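PDB 6PTM: uncharacterized protein from Bacteroides ovatus CL02T12C04, which probably acts as an exo-carrageenase, a glycoside hydrolase of family GH42 that cleaves sugar units from the ends of carrageenan chains. Local coordinates for residues A[577-580]-A[581-585]; A[394-397]-A[398-401]; A[448-451]-A[452-456]; A[411-414]-A[415-418]. All blocks are in the same frame, centred on the assembly; numbering follows the deposited sequence.

Along the chain the order is interaction 2, interaction 4, interaction 3 and, much later, interaction 1. The first three belong to the (beta/alpha)8 barrel: interaction 2 follows strand 391-394, interaction 4 forms helix 411-417 before strand 421-423, and interaction 3 lies in the first part of helix 448-460, before strand 466-471. Interaction 1 opens helix 579-590 of the next domain, built on a five-stranded parallel sheet. Interaction 2 touches all the others, its centre being about 10 Å from that of interaction 3, 12 Å from interaction 4 and 15 Å from interaction 1. Interactions 1 and 4 do not touch. Trp400 stacks on Phe456 within the barrel, while Met580 meets Met452 and Leu584 packs on Val448, joining the following domain to it.

Interaction 1 (A[577-580]-A[581-585]); sequences AEHM and NDVLR
Met580 lies alongside Val583, the two side chains pointing the same way, with its CE 3.9 Å from Val583 CB. This is the first turn of helix 579-590, which helps to connect strands 564-567 and 597-600, neighbours in a parallel sheet, and so belongs to a beta-alpha-beta crossover, presumably right-handed as such crossovers almost always are, of the domain that follows the barrel. Bends at chi2 (-46°) and chi3 (-69°) fold the methionine back, which is how its methyl group reaches the valine. Val583 CG2 also meets a second neighbour, coming obliquely to the His579 ring, 3.5 Å from NE2, while ND1 of that histidine is hydrogen-bonded to Lys576.

Glu578 occupies the N-cap position, and its carbonyl O takes a weak bond from Asn581 N. Regular helical bonding starts one residue later, where Val583 N donates to His579 O at 3.0 Å, and Leu584 N follows to Met580 O at 2.8 Å with a nearly straight N-H...O angle of 167°. Asn581 turns its OD1 to Asn403.

Asp582 works in two directions, pairing through OD2 with Lys576 before the turn and through OD1 with Arg585 further along. Were Asp582 an alanine, Lys576 and Arg585 would probably lose their shared carboxylate, the arginine then being held at NH1 by Tyr618. In the intact pair, Arg585 NH1 meets the anti side of Asp582 OD1 at 2.8 Å, with that oxygen close to the guanidinium plane.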
# COMPACT_ATOMS: atom_id res chain seq x y z
N ALA A 577 5.85 16.74 16.60
CA ALA A 577 5.24 15.56 17.23
C ALA A 577 4.13 15.05 16.31
O ALA A 577 3.97 13.85 16.23
CB ALA A 577 4.69 15.93 18.61
N GLU A 578 3.42 15.95 15.64
CA GLU A 578 2.12 15.63 14.99
C GLU A 578 2.00 16.29 13.61
O GLU A 578 0.91 16.80 13.28
CB GLU A 578 0.99 16.07 15.92
CG GLU A 578 1.00 15.36 17.26
CD GLU A 578 -0.20 15.73 18.13
OE1 GLU A 578 -0.51 16.91 18.21
OE2 GLU A 578 -0.80 14.84 18.70
N HIS A 579 3.06 16.24 12.79
CA HIS A 579 3.05 16.88 11.47
C HIS A 579 2.00 16.20 10.56
O HIS A 579 1.35 16.89 9.78
CB HIS A 579 4.43 16.86 10.83
CG HIS A 579 4.41 17.65 9.57
ND1 HIS A 579 4.00 18.96 9.56
CD2 HIS A 579 4.67 17.31 8.29
CE1 HIS A 579 4.01 19.42 8.32
NE2 HIS A 579 4.47 18.44 7.52
N MET A 580 1.88 14.87 10.64
CA MET A 580 1.02 14.12 9.71
C MET A 580 -0.45 14.28 10.11
O MET A 580 -1.28 14.18 9.20
CB MET A 580 1.44 12.66 9.66
CG MET A 580 2.83 12.47 9.00
SD MET A 580 3.06 13.39 7.46
CE MET A 580 1.92 12.49 6.41
N ASN A 581 -0.76 14.65 11.36
CA ASN A 581 -2.16 15.10 11.65
C ASN A 581 -2.47 16.27 10.74
O ASN A 581 -3.59 16.32 10.20
CB ASN A 581 -2.37 15.55 13.10
CG ASN A 581 -2.22 14.44 14.10
OD1 ASN A 581 -1.73 13.38 13.82
ND2 ASN A 581 -2.66 14.68 15.31
N ASP A 582 -1.56 17.24 10.63
CA ASP A 582 -1.77 18.46 9.81
C ASP A 582 -1.83 18.08 8.32
O ASP A 582 -2.69 18.60 7.53
CB ASP A 582 -0.66 19.48 10.12
CG ASP A 582 -0.71 19.98 11.55
OD1 ASP A 582 -1.82 20.05 12.07
OD2 ASP A 582 0.36 20.24 12.13
N VAL A 583 -0.92 17.24 7.88
CA VAL A 583 -0.88 16.90 6.44
C VAL A 583 -2.19 16.16 6.10
O VAL A 583 -2.81 16.50 5.10
CB VAL A 583 0.36 16.07 6.07
CG1 VAL A 583 0.21 15.56 4.66
CG2 VAL A 583 1.64 16.86 6.23
N LEU A 584 -2.63 15.22 6.94
CA LEU A 584 -3.93 14.54 6.73
C LEU A 584 -5.05 15.59 6.70
O LEU A 584 -5.95 15.43 5.89
CB LEU A 584 -4.17 13.47 7.81
CG LEU A 584 -5.49 12.71 7.71
CD1 LEU A 584 -5.61 12.04 6.35
CD2 LEU A 584 -5.63 11.67 8.83
N ARG A 585 -5.05 16.60 7.57
CA ARG A 585 -6.20 17.53 7.66
C ARG A 585 -6.39 18.22 6.31
O ARG A 585 -7.55 18.28 5.83
CB ARG A 585 -6.03 18.50 8.85
CG ARG A 585 -7.30 19.26 9.20
CD ARG A 585 -7.15 20.25 10.38
NE ARG A 585 -6.50 19.54 11.48
CZ ARG A 585 -5.23 19.67 11.83
NH1 ARG A 585 -4.43 20.55 11.25
NH2 ARG A 585 -4.76 18.90 12.79

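Interaction 2 (A[394-397]-A[398-401]); sequences KIMP and NLWS. With EDO (1,2-ethanediol), chain D.
At the end of strand 391-394, a strand of the (beta/alpha)8 barrel, the chain turns straight into the short helix 398-401, and the backbone oxygens of Met396 and Pro397 hold that turn together. Leu399 N donates to Met396 O at 3.0 Å, coming from above the carbonyl plane and 41° out of it. Pro397 O is gripped twice. Ser401 N reaches it in the carbonyl plane, on a lone pair, at 2.9 Å, whereas Trp400 N approaches at 3.0 Å from well above that plane. One bond therefore spans four residues and the other three, which marks a tight single turn with mixed alpha and 3-10 character.

Among the side chains, Met396 and Asn398 run side by side in the same direction. With CG of Asn398 placed between its backbone N and carbonyl carbon (chi1 68°), the amide folds back toward Met396, two residues earlier, its OD1 3.5 Å from Met396 CE. Met396 CB also packs loosely on Leu399 CG, at 4.2 Å. Pro397 and Asn398 lean on Glu449 of helix 448-460, and the buried Trp400 ring leads away from the turn, stacking on Phe456 and meeting Phe599 edge-to-face. At the far end of the turn, a molecule of 1,2-ethanediol, probably from the crystallisation liquor, donates through O1 to Ser401 O at 2.8 Å.

Met396 further touches Glu293 and His295, which follow strand 288-292. A loop of this kind, at the C-terminal end of a barrel strand, is typical of the active-site face of (beta/alpha)8 glycoside hydrolases.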
# COMPACT_ATOMS: atom_id res chain seq x y z
N LYS A 394 9.04 -4.17 1.52
CA LYS A 394 7.70 -4.28 2.16
C LYS A 394 7.60 -3.21 3.26
O LYS A 394 7.68 -3.52 4.47
CB LYS A 394 7.45 -5.70 2.66
CG LYS A 394 6.07 -5.88 3.29
CD LYS A 394 5.90 -7.16 4.00
CE LYS A 394 6.00 -8.37 3.08
NZ LYS A 394 5.70 -9.64 3.79
N ILE A 395 7.46 -1.97 2.82
CA ILE A 395 7.44 -0.79 3.73
C ILE A 395 6.05 -0.70 4.37
O ILE A 395 5.07 -0.79 3.63
CB ILE A 395 7.78 0.50 2.98
CG1 ILE A 395 9.21 0.48 2.45
CG2 ILE A 395 7.49 1.69 3.86
CD1 ILE A 395 9.43 1.53 1.39
N MET A 396 6.00 -0.47 5.68
CA MET A 396 4.72 -0.19 6.37
C MET A 396 4.34 1.26 6.06
O MET A 396 5.01 2.15 6.53
CB MET A 396 4.88 -0.37 7.87
CG MET A 396 5.14 -1.80 8.27
SD MET A 396 5.95 -1.87 9.88
CE MET A 396 4.88 -0.84 10.90
N PRO A 397 3.28 1.57 5.30
CA PRO A 397 3.02 2.96 4.93
C PRO A 397 2.80 3.91 6.12
O PRO A 397 3.02 5.08 5.93
CB PRO A 397 1.74 2.88 4.11
CG PRO A 397 1.81 1.50 3.52
CD PRO A 397 2.37 0.64 4.63
N ASN A 398 2.35 3.41 7.27
CA ASN A 398 2.08 4.25 8.47
C ASN A 398 3.42 4.81 9.02
O ASN A 398 3.35 5.80 9.75
CB ASN A 398 1.17 3.55 9.52
CG ASN A 398 1.75 2.35 10.25
OD1 ASN A 398 2.87 1.92 10.02
ND2 ASN A 398 1.01 1.85 11.23
N LEU A 399 4.58 4.31 8.61
CA LEU A 399 5.87 4.94 8.99
C LEU A 399 6.04 6.29 8.27
O LEU A 399 6.87 7.07 8.69
CB LEU A 399 7.04 3.99 8.74
CG LEU A 399 7.07 2.73 9.59
CD1 LEU A 399 8.28 1.89 9.25
CD2 LEU A 399 7.08 3.08 11.07
N TRP A 400 5.22 6.58 7.26
CA TRP A 400 5.05 7.93 6.68
C TRP A 400 3.68 8.54 7.04
O TRP A 400 3.67 9.75 7.34
CB TRP A 400 5.21 7.91 5.17
CG TRP A 400 5.03 9.25 4.55
CD1 TRP A 400 5.98 10.20 4.34
CD2 TRP A 400 3.81 9.77 4.00
NE1 TRP A 400 5.42 11.29 3.72
CE2 TRP A 400 4.09 11.06 3.50
CE3 TRP A 400 2.50 9.29 3.91
CZ2 TRP A 400 3.12 11.87 2.94
CZ3 TRP A 400 1.54 10.08 3.30
CH2 TRP A 400 1.85 11.36 2.85
N SER A 401 2.57 7.79 6.97
CA SER A 401 1.22 8.40 7.12
C SER A 401 0.95 8.74 8.61
O SER A 401 0.14 9.63 8.84
CB SER A 401 0.12 7.53 6.52
OG SER A 401 0.11 6.22 7.07
C1 EDO D . -2.62 11.17 10.97
O1 EDO D . -2.41 10.28 9.88
C2 EDO D . -1.74 10.89 12.10
O2 EDO D . -1.68 9.50 12.39

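Interaction 3 (A[448-451]-A[452-456]); sequences VEIC and MAYDF
Two backbone hydrogen bonds, Ala453 N to Val448 O at 3.2 Å in the carbonyl plane and Tyr454 N to Glu449 O at 3.1 Å, nearly along the C=O axis, span five residues where an alpha-helix would span four. Met452 N adds a weak bond to Val448 O, and four-residue spacing returns with Asp455 N on Cys451 O at 3.0 Å. The widened turn leaves Ile450 O buried with no polar partner.

Such a pi-type turn, or pi-bulge, here lies in the first turns of helix 448-460, the barrel helix between strands 421-423 and 466-471.

Contacts with the aromatic ring come next. Ile450 CA sits over one face of Tyr454, 4.0 Å from the ring centroid and 18° off its normal, a CH-pi contact. The isoleucine branch CG2 reaches the same ring at CE2, 4.1 Å away. Tyr454 OH is meanwhile hydrogen-bonded to Asn423 and Asn468 on the neighbouring strands.

Apolar packing joins Val448 and Met452, which lie side by side. Met452 bends at chi3 (75°), which brings CE within 4.0 Å of Val448 CG1; the methionine also touches Met580 and Tyr587 of helix 579-590.

The buried polar ends have partners outside the two segments: Glu449 OE1 accepts from Ser426 N, while the two carboxylate oxygens of Asp455 are bonded separately, OD1 with His499 and OD2 with Tyr587.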
# COMPACT_ATOMS: atom_id res chain seq x y z
N VAL A 448 -6.44 5.80 5.25
CA VAL A 448 -5.34 6.81 5.14
C VAL A 448 -4.16 6.20 4.35
O VAL A 448 -3.60 6.92 3.51
CB VAL A 448 -4.90 7.36 6.52
CG1 VAL A 448 -3.70 8.27 6.38
CG2 VAL A 448 -6.01 8.16 7.19
N GLU A 449 -3.80 4.94 4.60
CA GLU A 449 -2.66 4.30 3.88
C GLU A 449 -3.00 4.11 2.38
O GLU A 449 -2.17 4.53 1.53
CB GLU A 449 -2.27 3.02 4.58
CG GLU A 449 -1.73 3.29 5.97
CD GLU A 449 -1.32 2.03 6.70
OE1 GLU A 449 -0.82 1.07 6.05
OE2 GLU A 449 -1.54 2.01 7.91
N ILE A 450 -4.14 3.49 2.04
CA ILE A 450 -4.45 3.17 0.61
C ILE A 450 -4.86 4.43 -0.19
O ILE A 450 -4.87 4.34 -1.43
CB ILE A 450 -5.51 2.07 0.49
CG1 ILE A 450 -6.83 2.41 1.16
CG2 ILE A 450 -4.95 0.74 0.99
CD1 ILE A 450 -7.93 1.41 0.83
N CYS A 451 -5.25 5.53 0.46
CA CYS A 451 -5.53 6.81 -0.23
C CYS A 451 -4.31 7.74 -0.13
O CYS A 451 -3.60 7.92 -1.13
CB CYS A 451 -6.80 7.46 0.29
SG CYS A 451 -8.29 6.52 -0.13
N MET A 452 -3.99 8.23 1.05
CA MET A 452 -2.98 9.31 1.20
C MET A 452 -1.57 8.77 1.02
O MET A 452 -0.85 9.39 0.25
CB MET A 452 -3.07 10.03 2.55
CG MET A 452 -2.29 11.30 2.51
SD MET A 452 -2.52 12.27 4.02
CE MET A 452 -1.51 11.35 5.19
N ALA A 453 -1.17 7.65 1.63
CA ALA A 453 0.21 7.13 1.44
C ALA A 453 0.43 6.67 -0.03
O ALA A 453 1.51 6.96 -0.58
CB ALA A 453 0.50 6.02 2.42
N TYR A 454 -0.53 5.97 -0.64
CA TYR A 454 -0.49 5.58 -2.08
C TYR A 454 -0.28 6.85 -2.93
O TYR A 454 0.56 6.86 -3.87
CB TYR A 454 -1.72 4.72 -2.39
CG TYR A 454 -1.57 3.27 -1.98
CD1 TYR A 454 -0.58 2.85 -1.10
CD2 TYR A 454 -2.43 2.30 -2.48
CE1 TYR A 454 -0.44 1.52 -0.74
CE2 TYR A 454 -2.31 0.97 -2.12
CZ TYR A 454 -1.30 0.57 -1.27
OH TYR A 454 -1.17 -0.75 -0.96
N ASP A 455 -1.04 7.91 -2.62
CA ASP A 455 -0.97 9.18 -3.39
C ASP A 455 0.43 9.81 -3.23
O ASP A 455 0.94 10.39 -4.21
CB ASP A 455 -2.12 10.13 -3.01
CG ASP A 455 -3.47 9.68 -3.56
OD1 ASP A 455 -3.46 8.73 -4.40
OD2 ASP A 455 -4.52 10.25 -3.13
N PHE A 456 1.05 9.67 -2.06
CA PHE A 456 2.42 10.18 -1.85
C PHE A 456 3.39 9.34 -2.71
O PHE A 456 4.21 9.93 -3.45
CB PHE A 456 2.73 10.23 -0.35
CG PHE A 456 4.13 10.72 -0.05
CD1 PHE A 456 4.42 12.08 -0.04
CD2 PHE A 456 5.17 9.81 0.13
CE1 PHE A 456 5.72 12.52 0.20
CE2 PHE A 456 6.46 10.26 0.41
CZ PHE A 456 6.74 11.61 0.43

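Interaction 4 (A[411-414]-A[415-418]); sequences LEAL and TRNS
Leu411 O is gripped twice by Thr415, by OG1 at 2.8 Å and by the backbone N at 2.9 Å, the two donors arriving from opposite faces of the carbonyl plane. This is helix 411-417, the barrel helix between strands 391-394 and 421-423. Thr415 OG1 lies beside its own backbone N (chi1 -66°), which lets the hydroxyl swing back over the preceding turn, 3.5 Å from Leu411 CD1.

The ladder of backbone bonds continues with Arg416 N to Glu412 O, whose N-H...O angle is 166°, and Asn417 N to Ala413 O at 2.9 Å. In one of its two conformers, Arg416 lays a guanidinium face over Ala413 CB and sends NE to Asn417 OD1 at 3.1 Å; with two conformers present, this bond is tentative. A leucine in place of Asn417 would probably remove this acceptor from the guanidinium, in the conformer where it is used, and disturb the packing against Thr372 and Ser376 of helix 358-385.

Lys464 closes the end of the helix by donating to the carbonyl oxygens of Thr415, Arg416 and Ser418. Just past the last turn, Ser418 OG reaches back to donate to Leu414 O at 2.9 Å.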
# COMPACT_ATOMS: atom_id res chain seq x y z
N LEU A 411 10.16 7.28 3.05
CA LEU A 411 9.27 6.67 2.04
C LEU A 411 9.60 7.25 0.65
O LEU A 411 9.52 6.53 -0.36
CB LEU A 411 7.79 6.93 2.41
CG LEU A 411 6.76 6.27 1.50
CD1 LEU A 411 7.03 4.80 1.31
CD2 LEU A 411 5.35 6.46 2.04
N GLU A 412 9.89 8.55 0.58
CA GLU A 412 10.20 9.17 -0.73
C GLU A 412 11.44 8.50 -1.31
O GLU A 412 11.40 8.06 -2.46
CB GLU A 412 10.50 10.65 -0.61
CG GLU A 412 10.98 11.22 -1.92
CD GLU A 412 10.99 12.74 -1.98
OE1 GLU A 412 11.27 13.32 -0.91
OE2 GLU A 412 10.77 13.35 -3.06
N ALA A 413 12.52 8.41 -0.53
CA ALA A 413 13.81 7.93 -1.06
C ALA A 413 13.65 6.45 -1.42
O ALA A 413 14.09 6.05 -2.49
CB ALA A 413 14.94 8.19 -0.09
N LEU A 414 13.00 5.66 -0.57
CA LEU A 414 12.92 4.20 -0.82
C LEU A 414 12.00 3.97 -2.02
O LEU A 414 12.30 3.07 -2.80
CB LEU A 414 12.46 3.45 0.43
CG LEU A 414 13.42 3.58 1.61
CD1 LEU A 414 12.93 2.77 2.80
CD2 LEU A 414 14.82 3.13 1.24
N THR A 415 10.95 4.77 -2.17
CA THR A 415 10.02 4.64 -3.32
C THR A 415 10.77 4.99 -4.62
O THR A 415 10.73 4.17 -5.58
CB THR A 415 8.76 5.47 -3.12
OG1 THR A 415 8.07 4.88 -2.02
CG2 THR A 415 7.93 5.45 -4.38
N ARG A 416 11.49 6.09 -4.62
CA ARG A 416 12.28 6.56 -5.79
C ARG A 416 13.33 5.51 -6.16
O ARG A 416 13.48 5.21 -7.35
CB ARG A 416 12.91 7.91 -5.44
CG ARG A 416 13.91 8.42 -6.47
CD ARG A 416 14.71 9.57 -5.87
NE ARG A 416 15.68 9.01 -4.95
CZ ARG A 416 16.20 9.65 -3.91
NH1 ARG A 416 15.87 10.90 -3.67
NH2 ARG A 416 17.07 9.04 -3.13
N ASN A 417 14.00 4.97 -5.16
CA ASN A 417 15.11 4.00 -5.35
C ASN A 417 14.62 2.63 -5.81
O ASN A 417 15.48 1.80 -6.21
CB ASN A 417 15.99 3.91 -4.11
CG ASN A 417 16.75 5.19 -3.89
OD1 ASN A 417 16.67 6.09 -4.74
ND2 ASN A 417 17.45 5.30 -2.77
N SER A 418 13.32 2.39 -5.73
CA SER A 418 12.73 1.08 -6.07
C SER A 418 12.11 1.09 -7.47
O SER A 418 11.40 2.03 -7.79
CB SER A 418 11.68 0.72 -5.05
OG SER A 418 12.24 0.37 -3.81